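Local coordinates for protein endoglucanase A (Clostridium longisporum, PDB 6Q1I) that hydrolyses internal beta-1,4-glucosidic linkages in beta-glucan, lichenan and carboxymethylcellulose, and also attacks xylan, with this chain being its family 5 glycoside hydrolase domain, at residues Trp78-Leu88 against Lys134-Ile142; Asn182-Arg193 against Phe221-Val229. All coordinates share one frame; numbering follows the deposited sequence.

Overall arrangement
Both interactions sit on the outer layer of the eight-stranded parallel barrel that forms the family 5 catalytic domain, away from the probable catalytic residues. Interaction 1 comes first along the chain and closes before interaction 2 opens: it packs the loop between strand 71-74 and helix 90-105 against helix 128-145. Interaction 2 joins helix 175-194 to the loop leading into strand 229-234. Their centres are about 18 Å apart, yet the two helices touch. Lys136 NZ makes a salt bridge of 2.7 Å to Glu190 OE1, and Trp139 packs on Ala188. Loop, helix, helix and loop therefore follow one another around part of the barrel's outer wall.

Interaction 1 (Trp78-Leu88 against Lys134-Ile142)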
loop_
_atom_site.group_PDB
_atom_site.type_symbol
_atom_site.label_atom_id
_atom_site.label_comp_id
_atom_site.label_asym_id
_atom_site.label_seq_id
_atom_site.Cartn_x
_atom_site.Cartn_y
_atom_site.Cartn_z
ATOM N N TRP A 78 -0.667 -9.998 -9.205
ATOM C CA TRP A 78 -0.098 -11.311 -9.484
ATOM C C TRP A 78 -0.986 -12.224 -10.319
ATOM O O TRP A 78 -0.466 -13.127 -10.981
ATOM C CB TRP A 78 0.222 -12.050 -8.176
ATOM C CG TRP A 78 1.160 -11.358 -7.241
ATOM C CD1 TRP A 78 0.818 -10.448 -6.291
ATOM C CD2 TRP A 78 2.582 -11.533 -7.128
ATOM N NE1 TRP A 78 1.926 -10.044 -5.600
ATOM C CE2 TRP A 78 3.027 -10.682 -6.103
ATOM C CE3 TRP A 78 3.523 -12.309 -7.807
ATOM C CZ2 TRP A 78 4.364 -10.597 -5.729
ATOM C CZ3 TRP A 78 4.846 -12.226 -7.429
ATOM C CH2 TRP A 78 5.258 -11.376 -6.408
ATOM N N GLY A 79 -2.307 -12.041 -10.280
ATOM C CA GLY A 79 -3.199 -13.059 -10.820
ATOM C C GLY A 79 -2.969 -13.371 -12.290
ATOM O O GLY A 79 -3.088 -14.524 -12.713
ATOM N N GLU A 80 -2.663 -12.347 -13.095
ATOM C CA GLU A 80 -2.425 -12.517 -14.525
ATOM C C GLU A 80 -1.162 -13.310 -14.820
ATOM O O GLU A 80 -0.913 -13.634 -15.986
ATOM C CB GLU A 80 -2.341 -11.140 -15.188
ATOM C CG GLU A 80 -3.675 -10.424 -15.360
ATOM C CD GLU A 80 -4.256 -9.844 -14.079
ATOM O OE1 GLU A 80 -3.500 -9.569 -13.119
ATOM O OE2 GLU A 80 -5.483 -9.626 -14.054
ATOM N N HIS A 81 -0.355 -13.601 -13.802
ATOM C CA HIS A 81 0.916 -14.296 -13.951
ATOM C C HIS A 81 0.840 -15.737 -13.484
ATOM O O HIS A 81 1.864 -16.423 -13.469
ATOM C CB HIS A 81 2.004 -13.513 -13.209
ATOM C CG HIS A 81 2.042 -12.077 -13.609
ATOM N ND1 HIS A 81 2.533 -11.667 -14.827
ATOM C CD2 HIS A 81 1.565 -10.967 -13.002
ATOM C CE1 HIS A 81 2.387 -10.361 -14.941
ATOM N NE2 HIS A 81 1.797 -9.912 -13.848
ATOM N N LEU A 82 -0.350 -16.210 -13.129
ATOM C CA LEU A 82 -0.568 -17.589 -12.732
ATOM C C LEU A 82 -1.026 -18.410 -13.932
ATOM O O LEU A 82 -1.880 -17.973 -14.711
ATOM C CB LEU A 82 -1.660 -17.639 -11.665
ATOM C CG LEU A 82 -1.372 -16.996 -10.308
ATOM C CD1 LEU A 82 -2.650 -16.841 -9.514
ATOM C CD2 LEU A 82 -0.369 -17.839 -9.543
ATOM N N ASP A 83 -0.461 -19.604 -14.074
ATOM C CA ASP A 83 -0.900 -20.523 -15.119
ATOM C C ASP A 83 -2.135 -21.288 -14.640
ATOM O O ASP A 83 -2.687 -21.013 -13.573
ATOM C CB ASP A 83 0.265 -21.389 -15.614
ATOM C CG ASP A 83 0.684 -22.488 -14.629
ATOM O OD1 ASP A 83 -0.016 -22.751 -13.626
ATOM O OD2 ASP A 83 1.746 -23.100 -14.876
ATOM N N GLY A 84 -2.597 -22.240 -15.448
ATOM C CA GLY A 84 -3.813 -22.965 -15.117
ATOM C C GLY A 84 -3.702 -23.848 -13.894
ATOM O O GLY A 84 -4.732 -24.300 -13.381
ATOM N N ASN A 85 -2.481 -24.113 -13.431
ATOM C CA ASN A 85 -2.233 -24.835 -12.193
ATOM C C ASN A 85 -1.914 -23.900 -11.039
ATOM O O ASN A 85 -1.453 -24.361 -9.994
ATOM C CB ASN A 85 -1.076 -25.820 -12.372
ATOM C CG ASN A 85 -1.339 -26.835 -13.459
ATOM O OD1 ASN A 85 -0.500 -27.061 -14.333
ATOM N ND2 ASN A 85 -2.510 -27.454 -13.414
ATOM N N ASN A 86 -2.121 -22.596 -11.215
ATOM C CA ASN A 86 -1.803 -21.600 -10.195
ATOM C C ASN A 86 -0.313 -21.544 -9.871
ATOM O O ASN A 86 0.065 -21.179 -8.759
ATOM C CB ASN A 86 -2.643 -21.783 -8.929
ATOM C CG ASN A 86 -4.088 -21.378 -9.134
ATOM O OD1 ASN A 86 -4.386 -20.454 -9.893
ATOM N ND2 ASN A 86 -4.994 -22.057 -8.446
ATOM N N LYS A 87 0.546 -21.862 -10.843
ATOM C CA LYS A 87 1.982 -21.654 -10.692
ATOM C C LYS A 87 2.357 -20.295 -11.278
ATOM O O LYS A 87 1.956 -19.961 -12.400
ATOM C CB LYS A 87 2.791 -22.758 -11.380
ATOM C CG LYS A 87 4.303 -22.636 -11.146
ATOM C CD LYS A 87 5.086 -23.844 -11.644
ATOM C CE LYS A 87 5.481 -23.702 -13.100
ATOM N NZ LYS A 87 6.044 -24.977 -13.657
ATOM N N LEU A 88 3.128 -19.518 -10.520
ATOM C CA LEU A 88 3.576 -18.215 -10.995
ATOM C C LEU A 88 4.619 -18.362 -12.087
ATOM O O LEU A 88 5.519 -19.201 -12.006
ATOM C CB LEU A 88 4.222 -17.411 -9.870
ATOM C CG LEU A 88 3.273 -16.694 -8.914
ATOM C CD1 LEU A 88 4.055 -16.098 -7.739
ATOM C CD2 LEU A 88 2.480 -15.609 -9.618
ATOM N N LYS A 134 -6.450 -20.807 -3.896
ATOM C CA LYS A 134 -5.639 -20.082 -4.866
ATOM C C LYS A 134 -4.829 -18.989 -4.187
ATOM O O LYS A 134 -3.639 -18.825 -4.472
ATOM C CB LYS A 134 -6.553 -19.513 -5.946
ATOM C CG LYS A 134 -5.866 -18.695 -7.014
ATOM C CD LYS A 134 -6.851 -18.352 -8.116
ATOM C CE LYS A 134 -6.304 -17.341 -9.089
ATOM N NZ LYS A 134 -7.277 -17.099 -10.193
ATOM N N LEU A 135 -5.449 -18.249 -3.264
ATOM C CA LEU A 135 -4.726 -17.211 -2.530
ATOM C C LEU A 135 -3.610 -17.814 -1.690
ATOM O O LEU A 135 -2.518 -17.239 -1.591
ATOM C CB LEU A 135 -5.704 -16.422 -1.658
ATOM C CG LEU A 135 -5.112 -15.270 -0.846
ATOM C CD1 LEU A 135 -4.496 -14.204 -1.737
ATOM C CD2 LEU A 135 -6.173 -14.666 0.051
ATOM N N LYS A 136 -3.861 -18.984 -1.099
ATOM C CA LYS A 136 -2.847 -19.648 -0.286
ATOM C C LYS A 136 -1.674 -20.129 -1.138
ATOM O O LYS A 136 -0.514 -19.968 -0.746
ATOM C CB LYS A 136 -3.490 -20.799 0.491
ATOM C CG LYS A 136 -4.431 -20.320 1.597
ATOM C CD LYS A 136 -4.992 -21.470 2.432
ATOM C CE LYS A 136 -3.951 -22.083 3.356
ATOM N NZ LYS A 136 -3.520 -21.165 4.449
ATOM N N THR A 137 -1.943 -20.710 -2.309
ATOM C CA THR A 137 -0.849 -21.139 -3.176
ATOM C C THR A 137 -0.051 -19.942 -3.685
ATOM O O THR A 137 1.180 -20.000 -3.788
ATOM C CB THR A 137 -1.388 -21.950 -4.353
ATOM O OG1 THR A 137 -2.247 -22.999 -3.886
ATOM C CG2 THR A 137 -0.216 -22.545 -5.120
ATOM N N LEU A 138 -0.739 -18.845 -4.011
ATOM C CA LEU A 138 -0.046 -17.623 -4.404
ATOM C C LEU A 138 0.899 -17.150 -3.303
ATOM O O LEU A 138 2.085 -16.895 -3.554
ATOM C CB LEU A 138 -1.067 -16.540 -4.755
ATOM C CG LEU A 138 -0.485 -15.154 -5.050
ATOM C CD1 LEU A 138 0.492 -15.189 -6.226
ATOM C CD2 LEU A 138 -1.602 -14.177 -5.314
ATOM N N TRP A 139 0.394 -17.026 -2.067
ATOM C CA TRP A 139 1.250 -16.549 -0.982
ATOM C C TRP A 139 2.350 -17.547 -0.632
ATOM O O TRP A 139 3.438 -17.136 -0.214
ATOM C CB TRP A 139 0.432 -16.109 0.244
ATOM C CG TRP A 139 0.163 -14.638 0.158
ATOM C CD1 TRP A 139 -1.039 -14.020 -0.058
ATOM C CD2 TRP A 139 1.145 -13.600 0.237
ATOM N NE1 TRP A 139 -0.854 -12.650 -0.124
ATOM C CE2 TRP A 139 0.478 -12.374 0.055
ATOM C CE3 TRP A 139 2.529 -13.594 0.433
ATOM C CZ2 TRP A 139 1.154 -11.149 0.069
ATOM C CZ3 TRP A 139 3.196 -12.384 0.442
ATOM C CH2 TRP A 139 2.508 -11.177 0.257
ATOM N N THR A 140 2.103 -18.848 -0.790
ATOM C CA THR A 140 3.184 -19.810 -0.596
ATOM C C THR A 140 4.343 -19.500 -1.530
ATOM O O THR A 140 5.502 -19.464 -1.108
ATOM C CB THR A 140 2.679 -21.239 -0.806
ATOM O OG1 THR A 140 1.714 -21.545 0.204
ATOM C CG2 THR A 140 3.808 -22.257 -0.700
ATOM N N GLN A 141 4.033 -19.240 -2.806
ATOM C CA GLN A 141 5.074 -19.013 -3.803
ATOM C C GLN A 141 5.784 -17.680 -3.587
ATOM O O GLN A 141 7.010 -17.606 -3.705
ATOM C CB GLN A 141 4.464 -19.094 -5.201
ATOM C CG GLN A 141 4.028 -20.501 -5.579
ATOM C CD GLN A 141 3.266 -20.526 -6.874
ATOM O OE1 GLN A 141 3.841 -20.381 -7.950
ATOM N NE2 GLN A 141 1.959 -20.694 -6.783
ATOM N N ILE A 142 5.042 -16.613 -3.272
ATOM C CA ILE A 142 5.698 -15.336 -2.994
ATOM C C ILE A 142 6.619 -15.493 -1.792
ATOM O O ILE A 142 7.772 -15.054 -1.800
ATOM C CB ILE A 142 4.667 -14.217 -2.752
ATOM C CG1 ILE A 142 3.750 -13.983 -3.956
ATOM C CG2 ILE A 142 5.381 -12.908 -2.389
ATOM C CD1 ILE A 142 2.534 -13.114 -3.625
HETATM O O HOH W 1 -6.161 -14.995 -11.513
HETATM O O HOH W 2 -4.232 -23.919 -5.926
#
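Ile142 lays its CD1 methyl on one face of the Trp78 indole, over the five-membered ring, 3.7 Å from the centroid in a CH-pi contact. The indole NE1 donates to the carbonyl of Asn113. Next to it, Leu138 pushes CD1 into a hollow walled by Trp78, Leu82 and Leu88; this methyl is 3.7 Å from Trp78 CB and 4.0 Å from Leu88 CD2. Having CG anti to the backbone N (chi1 174°) swings the Leu138 branches toward the loop. The whole surface belongs to a TIM barrel, where the loop after strand 71-74 folds against helix 128-145. One helical turn before Leu138, the extended Lys134 chain runs across the Asn86 amide, its CG 3.7 Å from Asn86 OD1, and its CE reaches Leu82 CD1, while NZ donates to a water that in turn makes a weak bond to the Gly79 carbonyl. Gln141 spreads its amide against the loop backbone: NE2 donates to Asn86 O at 2.8 Å, in the carbonyl plane, and OE1 accepts from Leu88 N in an almost straight bond of 2.8 Å (178°). Two bonds from one flat group fix its rotation, and NE2 also reaches back to Thr137 O.

Interaction 2 (Asn182-Arg193 against Phe221-Val229); sequences NKYNAAALESIR and FKVPDDKNV
The irregular 221-229 segment runs beside residues 182-193 of helix 175-194, its backbone closest where the CA atoms of Asn182 and Lys222 are 6.0 Å apart and those of Ala186 and Pro224 6.1 Å. At the first of these places Lys222 N donates to Asn182 OD1 at 3.0 Å, arriving from above the carbonyl plane of the amide. The other end of that amide, ND2, holds Asp220 O, so the side chain grips the backbone at two points on either side of Phe221. Lys222 CB packs against the same amide, and two waters lie between the helix and Lys222 O, one near Asn182 O and the other near Asn182 OD1 and Asn185 ND2.

Further along, the Pro224 ring presents CG to Leu189 CD2 at 3.8 Å, with Ala186 CB beside it. The CD2 methyl is wedged between Pro224, the CB of Asp226 and Val229 CG2. In this TIM barrel the loop carries the chain from helix 215-219 into strand 229-234, and Leu189 and Arg193 also rest on the neighbouring strand 204-208.

Arg193 forms a side-on salt bridge with Asp226, using two nitrogens, one to each carboxylate oxygen. NE meets OD1 at 2.8 Å and NH2 meets OD2 at 2.9 Å, both on the syn side of the carboxylate, and the two flat groups are nearly coplanar, 17° apart. The chain bends at chi2 (-64°) to bring the guanidinium to Asp226, and Leu189 CD1 lies over one face of it, toward the rim. Asp226 OD2 also accepts from Asn228 N at 3.0 Å, on the anti side, closing an Asx turn; the carboxylate is thus held by three N-H groups, which would favour its charged form. Arg193 NH1 reaches the carbonyls of Asn199 and Arg202, tying the loop before strand 204-208 to the same guanidinium.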
loop_
_atom_site.group_PDB
_atom_site.type_symbol
_atom_site.label_atom_id
_atom_site.label_comp_id
_atom_site.label_asym_id
_atom_site.label_seq_id
_atom_site.Cartn_x
_atom_site.Cartn_y
_atom_site.Cartn_z
ATOM N N ASN A 182 -11.349 -10.824 6.647
ATOM C CA ASN A 182 -10.534 -11.311 7.756
ATOM C C ASN A 182 -10.067 -12.744 7.516
ATOM O O ASN A 182 -8.924 -13.090 7.824
ATOM C CB ASN A 182 -11.316 -11.255 9.073
ATOM C CG ASN A 182 -11.419 -9.858 9.643
ATOM O OD1 ASN A 182 -10.455 -9.090 9.636
ATOM N ND2 ASN A 182 -12.585 -9.539 10.184
ATOM N N LYS A 183 -10.943 -13.589 6.966
ATOM C CA LYS A 183 -10.582 -14.982 6.710
ATOM C C LYS A 183 -9.532 -15.103 5.609
ATOM O O LYS A 183 -8.638 -15.949 5.693
ATOM C CB LYS A 183 -11.839 -15.787 6.379
ATOM C CG LYS A 183 -12.773 -15.926 7.590
ATOM C CD LYS A 183 -14.125 -16.582 7.296
ATOM C CE LYS A 183 -14.823 -16.954 8.604
ATOM N NZ LYS A 183 -16.290 -17.216 8.445
ATOM N N TYR A 184 -9.626 -14.278 4.563
ATOM C CA TYR A 184 -8.607 -14.295 3.520
ATOM C C TYR A 184 -7.265 -13.814 4.068
ATOM O O TYR A 184 -6.216 -14.382 3.741
ATOM C CB TYR A 184 -9.038 -13.425 2.340
ATOM C CG TYR A 184 -10.189 -13.937 1.489
ATOM C CD1 TYR A 184 -10.606 -15.262 1.540
ATOM C CD2 TYR A 184 -10.842 -13.083 0.609
ATOM C CE1 TYR A 184 -11.646 -15.714 0.748
ATOM C CE2 TYR A 184 -11.880 -13.531 -0.191
ATOM C CZ TYR A 184 -12.284 -14.845 -0.111
ATOM O OH TYR A 184 -13.325 -15.317 -0.876
ATOM N N ASN A 185 -7.275 -12.739 4.865
ATOM C CA ASN A 185 -6.039 -12.268 5.483
ATOM C C ASN A 185 -5.408 -13.364 6.338
ATOM O O ASN A 185 -4.191 -13.576 6.295
ATOM C CB ASN A 185 -6.301 -11.037 6.359
ATOM C CG ASN A 185 -6.494 -9.756 5.571
ATOM O OD1 ASN A 185 -6.036 -9.612 4.432
ATOM N ND2 ASN A 185 -7.143 -8.787 6.205
ATOM N N ALA A 186 -6.227 -14.055 7.146
ATOM C CA ALA A 186 -5.704 -15.103 8.021
ATOM C C ALA A 186 -5.148 -16.268 7.210
ATOM O O ALA A 186 -4.130 -16.862 7.584
ATOM C CB ALA A 186 -6.798 -15.587 8.976
ATOM N N ALA A 187 -5.810 -16.606 6.098
ATOM C CA ALA A 187 -5.342 -17.698 5.251
ATOM C C ALA A 187 -4.019 -17.348 4.591
ATOM O O ALA A 187 -3.117 -18.188 4.516
ATOM C CB ALA A 187 -6.388 -18.030 4.186
ATOM N N ALA A 188 -3.888 -16.112 4.102
ATOM C CA ALA A 188 -2.620 -15.679 3.529
ATOM C C ALA A 188 -1.510 -15.709 4.571
ATOM O O ALA A 188 -0.398 -16.176 4.292
ATOM C CB ALA A 188 -2.773 -14.270 2.963
ATOM N N LEU A 189 -1.795 -15.212 5.782
ATOM C CA LEU A 189 -0.800 -15.234 6.849
ATOM C C LEU A 189 -0.375 -16.662 7.183
ATOM O O LEU A 189 0.813 -16.931 7.385
ATOM C CB LEU A 189 -1.365 -14.540 8.088
ATOM C CG LEU A 189 -0.457 -14.493 9.317
ATOM C CD1 LEU A 189 0.797 -13.691 9.057
ATOM C CD2 LEU A 189 -1.227 -13.929 10.490
ATOM N N GLU A 190 -1.331 -17.587 7.263
ATOM C CA GLU A 190 -0.986 -18.968 7.585
ATOM C C GLU A 190 -0.036 -19.535 6.543
ATOM O O GLU A 190 0.932 -20.221 6.881
ATOM C CB GLU A 190 -2.256 -19.816 7.676
ATOM C CG GLU A 190 -2.077 -21.173 8.352
ATOM C CD GLU A 190 -1.567 -22.280 7.442
ATOM O OE1 GLU A 190 -1.678 -22.181 6.197
ATOM O OE2 GLU A 190 -1.062 -23.275 8.002
ATOM N N SER A 191 -0.291 -19.242 5.268
ATOM C CA SER A 191 0.580 -19.718 4.199
ATOM C C SER A 191 1.974 -19.109 4.287
ATOM O O SER A 191 2.970 -19.802 4.050
ATOM C CB SER A 191 -0.065 -19.442 2.844
ATOM O OG SER A 191 -1.259 -20.192 2.700
ATOM N N ILE A 192 2.066 -17.819 4.625
ATOM C CA ILE A 192 3.370 -17.181 4.806
ATOM C C ILE A 192 4.140 -17.882 5.921
ATOM O O ILE A 192 5.290 -18.301 5.749
ATOM C CB ILE A 192 3.188 -15.677 5.103
ATOM C CG1 ILE A 192 2.641 -14.922 3.881
ATOM C CG2 ILE A 192 4.487 -15.065 5.591
ATOM C CD1 ILE A 192 2.057 -13.554 4.207
ATOM N N ARG A 193 3.498 -18.042 7.080
ATOM C CA ARG A 193 4.176 -18.608 8.242
ATOM C C ARG A 193 4.600 -20.053 8.005
ATOM O O ARG A 193 5.648 -20.480 8.488
ATOM C CB ARG A 193 3.263 -18.538 9.471
ATOM C CG ARG A 193 2.880 -17.133 9.917
ATOM C CD ARG A 193 4.093 -16.346 10.385
ATOM N NE ARG A 193 3.750 -15.016 10.880
ATOM C CZ ARG A 193 4.343 -13.882 10.507
ATOM N NH1 ARG A 193 5.325 -13.870 9.616
ATOM N NH2 ARG A 193 3.941 -12.741 11.034
ATOM N N PHE A 221 -11.987 -5.323 12.040
ATOM C CA PHE A 221 -10.685 -5.915 11.764
ATOM C C PHE A 221 -10.345 -6.943 12.834
ATOM O O PHE A 221 -10.376 -6.642 14.030
ATOM C CB PHE A 221 -9.631 -4.806 11.761
ATOM C CG PHE A 221 -8.235 -5.270 11.432
ATOM C CD1 PHE A 221 -7.829 -5.411 10.122
ATOM C CD2 PHE A 221 -7.314 -5.527 12.434
ATOM C CE1 PHE A 221 -6.539 -5.820 9.819
ATOM C CE2 PHE A 221 -6.029 -5.928 12.135
ATOM C CZ PHE A 221 -5.641 -6.070 10.830
ATOM N N LYS A 222 -9.978 -8.146 12.408
ATOM C CA LYS A 222 -9.629 -9.220 13.327
ATOM C C LYS A 222 -8.148 -9.539 13.199
ATOM O O LYS A 222 -7.660 -9.796 12.096
ATOM C CB LYS A 222 -10.459 -10.481 13.059
ATOM C CG LYS A 222 -10.267 -11.567 14.110
ATOM C CD LYS A 222 -11.211 -12.732 13.900
ATOM C CE LYS A 222 -11.006 -13.803 14.969
ATOM N NZ LYS A 222 -11.777 -15.053 14.687
ATOM N N VAL A 223 -7.448 -9.539 14.328
ATOM C CA VAL A 223 -6.032 -9.892 14.380
ATOM C C VAL A 223 -5.936 -11.400 14.587
ATOM O O VAL A 223 -6.439 -11.906 15.602
ATOM C CB VAL A 223 -5.327 -9.147 15.522
ATOM C CG1 VAL A 223 -3.834 -9.473 15.544
ATOM C CG2 VAL A 223 -5.555 -7.639 15.412
ATOM N N PRO A 224 -5.319 -12.148 13.670
ATOM C CA PRO A 224 -5.062 -13.574 13.925
ATOM C C PRO A 224 -4.161 -13.774 15.138
ATOM O O PRO A 224 -3.541 -12.842 15.651
ATOM C CB PRO A 224 -4.357 -14.047 12.648
ATOM C CG PRO A 224 -4.695 -13.031 11.611
ATOM C CD PRO A 224 -4.832 -11.730 12.341
ATOM N N ASP A 225 -4.082 -15.022 15.600
ATOM C CA ASP A 225 -3.191 -15.385 16.705
ATOM C C ASP A 225 -1.768 -15.445 16.159
ATOM O O ASP A 225 -1.260 -16.497 15.756
ATOM C CB ASP A 225 -3.614 -16.700 17.348
ATOM C CG ASP A 225 -2.748 -17.070 18.545
ATOM O OD1 ASP A 225 -1.828 -16.307 18.902
ATOM O OD2 ASP A 225 -2.985 -18.137 19.142
ATOM N N ASP A 226 -1.125 -14.282 16.153
ATOM C CA ASP A 226 0.189 -14.080 15.564
ATOM C C ASP A 226 0.754 -12.823 16.206
ATOM O O ASP A 226 0.021 -11.859 16.423
ATOM C CB ASP A 226 0.069 -13.876 14.049
ATOM C CG ASP A 226 1.404 -13.898 13.343
ATOM O OD1 ASP A 226 1.763 -14.966 12.821
ATOM O OD2 ASP A 226 2.090 -12.853 13.292
ATOM N N LYS A 227 2.053 -12.822 16.484
ATOM C CA LYS A 227 2.652 -11.724 17.229
ATOM C C LYS A 227 3.197 -10.598 16.359
ATOM O O LYS A 227 3.632 -9.582 16.915
ATOM C CB LYS A 227 3.786 -12.238 18.129
ATOM C CG LYS A 227 3.354 -13.288 19.156
ATOM C CD LYS A 227 2.052 -12.915 19.861
ATOM C CE LYS A 227 1.807 -13.767 21.106
ATOM N NZ LYS A 227 2.041 -15.224 20.869
ATOM N N ASN A 228 3.192 -10.733 15.029
ATOM C CA ASN A 228 3.857 -9.765 14.145
ATOM C C ASN A 228 2.963 -9.327 12.991
ATOM O O ASN A 228 3.375 -9.280 11.828
ATOM C CB ASN A 228 5.188 -10.314 13.667
ATOM C CG ASN A 228 6.160 -10.436 14.788
ATOM O OD1 ASN A 228 6.530 -9.433 15.398
ATOM N ND2 ASN A 228 6.516 -11.666 15.135
ATOM N N VAL A 229 1.746 -8.927 13.326
ATOM C CA VAL A 229 0.771 -8.382 12.386
ATOM C C VAL A 229 0.750 -6.863 12.495
ATOM O O VAL A 229 0.892 -6.293 13.586
ATOM C CB VAL A 229 -0.627 -8.968 12.668
ATOM C CG1 VAL A 229 -1.720 -8.222 11.890
ATOM C CG2 VAL A 229 -0.636 -10.463 12.346
HETATM O O HOH W 3 -7.823 -9.340 9.066
HETATM O O HOH W 4 -8.005 -12.267 10.481
#